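Local coordinates for protein acetyltransferase-like, GNAT family (Bacteroides thetaiotaomicron, PDB 3EY5) that is a GNAT-family protein that probably transfers an acetyl group to an amino nitrogen, at residues E32-R35 / E36-H39; E96-C99 / E100-R104. One frame throughout, in Å; residues are numbered along the deposited sequence.

Both contacts are local, each made by one unbroken run of chain at an end of a helix, and they lie on opposite sides of the chain's centre with about 26 Å between their own centres. Contact 1 begins helix 37-46, where a glutamate side chain caps the first turn; contact 2 finishes helix 90-101, where main-chain bonds close the last turns. Each is partly buried. In contact 1 the inner side holds Y34, against helix 15-28, and R35, whose charge is met by partners outside the contact. In contact 2 it is made by the leucines L98 and L102, which face the sheet, while charged residues lie on the outer side.

Contact 1 (E32-R35 / E36-H39); sequences EEYR and ELEH
Y34 and L37 meet where the chain turns out of a loop into helix 37-46, with the leucine methyl CD2 3.7 Å from CE1 of the tyrosine ring. The approach is oblique. Both side chains also touch V26 of helix 15-28, so a broad aromatic ring and a branched aliphatic chain suit this packed side. R35 is buried too, but its chain bends at chi3 (92°) and carries the guanidinium away from the turn. There NH2 pairs with E77 and with the carbonyl of V176, and the group makes a cation-pi contact with Y43; such company would be expected to keep the arginine charged.

The outer side is looser. The ring of H39 has CB of E36 about 4.0 Å above one face, offset toward the rim, and R35 CD comes only to 4.4 Å from H39 CB. E36, exposed, folds back at chi2 (-44°) so that OE1 accepts from E38 N at 3.2 Å, from above the carboxylate plane. A glutamate suits this place because its negative charge probably also interacts favourably with the helix dipole. This is an N-cap, the capped start of an alpha-helix.

Contact 2 (E96-C99 / E100-R104); sequences EHLC and EFLKR
From E96 to F101 the backbone is alpha-helical, the last turns of helix 90-101, which forms the crossover of a beta-alpha-beta unit between the parallel strands 74-81 and 106-110. F101 N donates to H97 O at 2.9 Å, and L102 N to L98 O with an N-H...O angle of 159°. E100 N adds a weak bond to H97 O. L102 is the first residue to leave helical angles, so its N-H closes the last turn just as the chain departs.

On the sheet side, L98 and L102 stand one turn apart and cross obliquely, their CD1 methyls 3.5 Å from each other. Leucines suit this buried place: L98 packs on I65 and L102 on Y67, both of strand 60-69. At the helix flank F101 stacks its ring on F7. In the conformer described, one of two, chi1 near 180° swings the H97 ring out alongside E100, and it also meets F7. E100, suited to the exposed side, runs extended across that H97 conformer at about a right angle, its carboxylate plane turned 66° from the imidazole. K103 bends back over the helix end, bringing CE to 3.3 Å from C99 O.

Contact 1 (E32-R35 / E36-H39)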
loop_
_atom_site.group_PDB
_atom_site.type_symbol
_atom_site.label_atom_id
_atom_site.label_comp_id
_atom_site.label_asym_id
_atom_site.label_seq_id
_atom_site.Cartn_x
_atom_site.Cartn_y
_atom_site.Cartn_z
ATOM N N GLU A 32 -10.774 -8.311 6.874
ATOM C CA GLU A 32 -10.788 -7.134 7.770
ATOM C C GLU A 32 -9.717 -6.145 7.388
ATOM O O GLU A 32 -9.668 -5.063 7.957
ATOM C CB GLU A 32 -10.575 -7.509 9.245
ATOM C CG GLU A 32 -11.560 -8.525 9.839
ATOM C CD GLU A 32 -11.090 -9.977 9.657
ATOM O OE1 GLU A 32 -10.128 -10.223 8.873
ATOM O OE2 GLU A 32 -11.683 -10.874 10.305
ATOM N N GLU A 33 -8.845 -6.519 6.449
ATOM C CA GLU A 33 -7.719 -5.655 6.067
ATOM C C GLU A 33 -7.842 -4.941 4.746
ATOM O O GLU A 33 -6.865 -4.390 4.229
ATOM C CB GLU A 33 -6.407 -6.414 6.103
ATOM C CG GLU A 33 -5.921 -6.571 7.514
ATOM C CD GLU A 33 -4.620 -7.319 7.592
ATOM O OE1 GLU A 33 -3.599 -6.858 7.008
ATOM O OE2 GLU A 33 -4.639 -8.377 8.247
ATOM N N TYR A 34 -9.036 -4.914 4.191
ATOM C CA TYR A 34 -9.257 -4.013 3.053
ATOM C C TYR A 34 -10.682 -3.591 3.091
ATOM O O TYR A 34 -11.485 -4.193 3.763
ATOM C CB TYR A 34 -8.885 -4.675 1.704
ATOM C CG TYR A 34 -9.481 -6.049 1.535
ATOM C CD1 TYR A 34 -10.758 -6.223 0.989
ATOM C CD2 TYR A 34 -8.786 -7.187 1.966
ATOM C CE1 TYR A 34 -11.322 -7.498 0.862
ATOM C CE2 TYR A 34 -9.349 -8.468 1.843
ATOM C CZ TYR A 34 -10.603 -8.605 1.297
ATOM O OH TYR A 34 -11.133 -9.855 1.168
ATOM N N ARG A 35 -11.024 -2.541 2.368
ATOM C CA ARG A 35 -12.401 -2.086 2.450
ATOM C C ARG A 35 -13.346 -3.046 1.733
ATOM O O ARG A 35 -12.915 -3.898 0.969
ATOM C CB ARG A 35 -12.525 -0.643 1.964
ATOM C CG ARG A 35 -11.942 -0.385 0.592
ATOM C CD ARG A 35 -11.987 1.125 0.323
ATOM N NE ARG A 35 -10.761 1.841 0.718
ATOM C CZ ARG A 35 -10.680 2.718 1.717
ATOM N NH1 ARG A 35 -11.742 2.984 2.459
ATOM N NH2 ARG A 35 -9.528 3.329 1.978
ATOM N N GLU A 36 -14.636 -2.914 2.010
ATOM C CA GLU A 36 -15.654 -3.676 1.290
ATOM C C GLU A 36 -15.439 -3.530 -0.225
ATOM O O GLU A 36 -15.108 -2.456 -0.722
ATOM C CB GLU A 36 -17.079 -3.270 1.715
ATOM C CG GLU A 36 -18.074 -4.472 1.779
ATOM C CD GLU A 36 -17.960 -5.439 0.559
ATOM O OE1 GLU A 36 -18.651 -5.202 -0.485
ATOM O OE2 GLU A 36 -17.162 -6.426 0.643
ATOM N N LEU A 37 -15.613 -4.629 -0.946
ATOM C CA LEU A 37 -15.278 -4.662 -2.358
ATOM C C LEU A 37 -16.103 -3.658 -3.164
ATOM O O LEU A 37 -15.541 -2.879 -3.943
ATOM C CB LEU A 37 -15.374 -6.077 -2.912
ATOM C CG LEU A 37 -14.284 -7.056 -2.412
ATOM C CD1 LEU A 37 -14.281 -8.280 -3.352
ATOM C CD2 LEU A 37 -12.884 -6.411 -2.365
ATOM N N GLU A 38 -17.415 -3.628 -2.940
ATOM C CA GLU A 38 -18.253 -2.624 -3.608
ATOM C C GLU A 38 -17.697 -1.207 -3.432
ATOM O O GLU A 38 -17.798 -0.411 -4.355
ATOM C CB GLU A 38 -19.745 -2.683 -3.190
ATOM C CG GLU A 38 -20.677 -2.020 -4.269
ATOM C CD GLU A 38 -21.991 -1.406 -3.738
ATOM O OE1 GLU A 38 -22.320 -1.595 -2.544
ATOM O OE2 GLU A 38 -22.713 -0.733 -4.528
ATOM N N HIS A 39 -17.109 -0.919 -2.262
ATOM C CA HIS A 39 -16.517 0.396 -1.957
ATOM C C HIS A 39 -15.197 0.610 -2.685
ATOM O O HIS A 39 -14.858 1.724 -3.123
ATOM C CB HIS A 39 -16.230 0.520 -0.469
ATOM C CG HIS A 39 -17.448 0.651 0.384
ATOM N ND1 HIS A 39 -18.728 0.641 -0.129
ATOM C CD2 HIS A 39 -17.580 0.777 1.725
ATOM C CE1 HIS A 39 -19.596 0.766 0.859
ATOM N NE2 HIS A 39 -18.924 0.848 1.995
#

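Contact 2 (E96-C99 / E100-R104)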
loop_
_atom_site.group_PDB
_atom_site.type_symbol
_atom_site.label_atom_id
_atom_site.label_comp_id
_atom_site.label_asym_id
_atom_site.label_seq_id
_atom_site.Cartn_x
_atom_site.Cartn_y
_atom_site.Cartn_z
ATOM N N GLU A 96 11.944 -1.483 -6.372
ATOM C CA GLU A 96 12.898 -0.723 -7.151
ATOM C C GLU A 96 12.258 0.234 -8.174
ATOM O O GLU A 96 12.559 1.431 -8.168
ATOM C CB GLU A 96 13.830 -1.713 -7.826
ATOM C CG GLU A 96 14.641 -1.215 -8.988
ATOM C CD GLU A 96 15.458 -2.357 -9.630
ATOM O OE1 GLU A 96 15.190 -3.550 -9.332
ATOM O OE2 GLU A 96 16.379 -2.060 -10.427
ATOM N N HIS A 97 11.379 -0.276 -9.037
ATOM C CA HIS A 97 10.703 0.586 -10.015
ATOM C C HIS A 97 9.584 1.441 -9.407
ATOM O O HIS A 97 9.197 2.451 -9.979
ATOM C CB HIS A 97 10.169 -0.199 -11.228
ATOM C CG HIS A 97 9.495 0.673 -12.242
ATOM N ND1 HIS A 97 10.193 1.404 -13.179
ATOM C CD2 HIS A 97 8.190 0.970 -12.433
ATOM C CE1 HIS A 97 9.342 2.094 -13.916
ATOM N NE2 HIS A 97 8.120 1.856 -13.475
ATOM N N LEU A 98 9.076 1.050 -8.239
ATOM C CA LEU A 98 8.068 1.841 -7.578
ATOM C C LEU A 98 8.645 3.201 -7.191
ATOM O O LEU A 98 7.991 4.229 -7.319
ATOM C CB LEU A 98 7.504 1.126 -6.328
ATOM C CG LEU A 98 6.573 2.039 -5.511
ATOM C CD1 LEU A 98 5.284 2.374 -6.265
ATOM C CD2 LEU A 98 6.252 1.472 -4.129
ATOM N N CYS A 99 9.863 3.182 -6.671
ATOM C CA CYS A 99 10.626 4.406 -6.401
ATOM C C CYS A 99 10.985 5.254 -7.626
ATOM O O CYS A 99 11.210 6.443 -7.504
ATOM C CB CYS A 99 11.881 4.042 -5.613
ATOM S SG CYS A 99 11.391 3.291 -4.050
ATOM N N GLU A 100 11.021 4.653 -8.804
ATOM C CA GLU A 100 11.160 5.434 -10.039
ATOM C C GLU A 100 9.823 6.081 -10.410
ATOM O O GLU A 100 9.757 7.237 -10.845
ATOM C CB GLU A 100 11.622 4.556 -11.198
ATOM C CG GLU A 100 12.804 3.665 -10.890
ATOM C CD GLU A 100 13.250 2.841 -12.110
ATOM O OE1 GLU A 100 13.233 3.383 -13.253
ATOM O OE2 GLU A 100 13.633 1.656 -11.925
ATOM N N PHE A 101 8.755 5.307 -10.255
ATOM C CA PHE A 101 7.442 5.692 -10.748
ATOM C C PHE A 101 6.850 6.789 -9.878
ATOM O O PHE A 101 6.190 7.707 -10.395
ATOM C CB PHE A 101 6.561 4.451 -10.772
ATOM C CG PHE A 101 5.172 4.673 -11.316
ATOM C CD1 PHE A 101 4.972 5.072 -12.639
ATOM C CD2 PHE A 101 4.056 4.423 -10.509
ATOM C CE1 PHE A 101 3.698 5.263 -13.133
ATOM C CE2 PHE A 101 2.779 4.596 -10.994
ATOM C CZ PHE A 101 2.588 5.017 -12.311
ATOM N N LEU A 102 7.095 6.681 -8.565
ATOM C CA LEU A 102 6.644 7.658 -7.571
ATOM C C LEU A 102 7.880 8.365 -6.995
ATOM O O LEU A 102 8.737 7.736 -6.349
ATOM C CB LEU A 102 5.824 6.983 -6.451
ATOM C CG LEU A 102 4.589 6.135 -6.800
ATOM C CD1 LEU A 102 3.980 5.566 -5.576
ATOM C CD2 LEU A 102 3.521 6.912 -7.568
ATOM N N LYS A 103 8.005 9.657 -7.264
ATOM C CA LYS A 103 9.218 10.368 -6.911
ATOM C C LYS A 103 9.084 11.180 -5.616
ATOM O O LYS A 103 10.041 11.273 -4.840
ATOM C CB LYS A 103 9.669 11.240 -8.091
ATOM C CG LYS A 103 10.503 10.474 -9.117
ATOM C CD LYS A 103 11.930 10.423 -8.610
ATOM C CE LYS A 103 12.568 9.111 -8.884
ATOM N NZ LYS A 103 13.610 8.927 -7.863
ATOM N N ARG A 104 7.897 11.724 -5.349
ATOM C CA ARG A 104 7.651 12.338 -4.028
ATOM C C ARG A 104 7.786 11.262 -2.926
ATOM O O ARG A 104 7.741 10.078 -3.241
ATOM C CB ARG A 104 6.294 13.035 -3.976
ATOM C CG ARG A 104 5.939 13.817 -5.242
ATOM C CD ARG A 104 4.653 14.599 -5.040
ATOM N NE ARG A 104 4.198 15.230 -6.278
ATOM C CZ ARG A 104 4.682 16.391 -6.741
ATOM N NH1 ARG A 104 4.225 16.900 -7.874
ATOM N NH2 ARG A 104 5.634 17.049 -6.082
#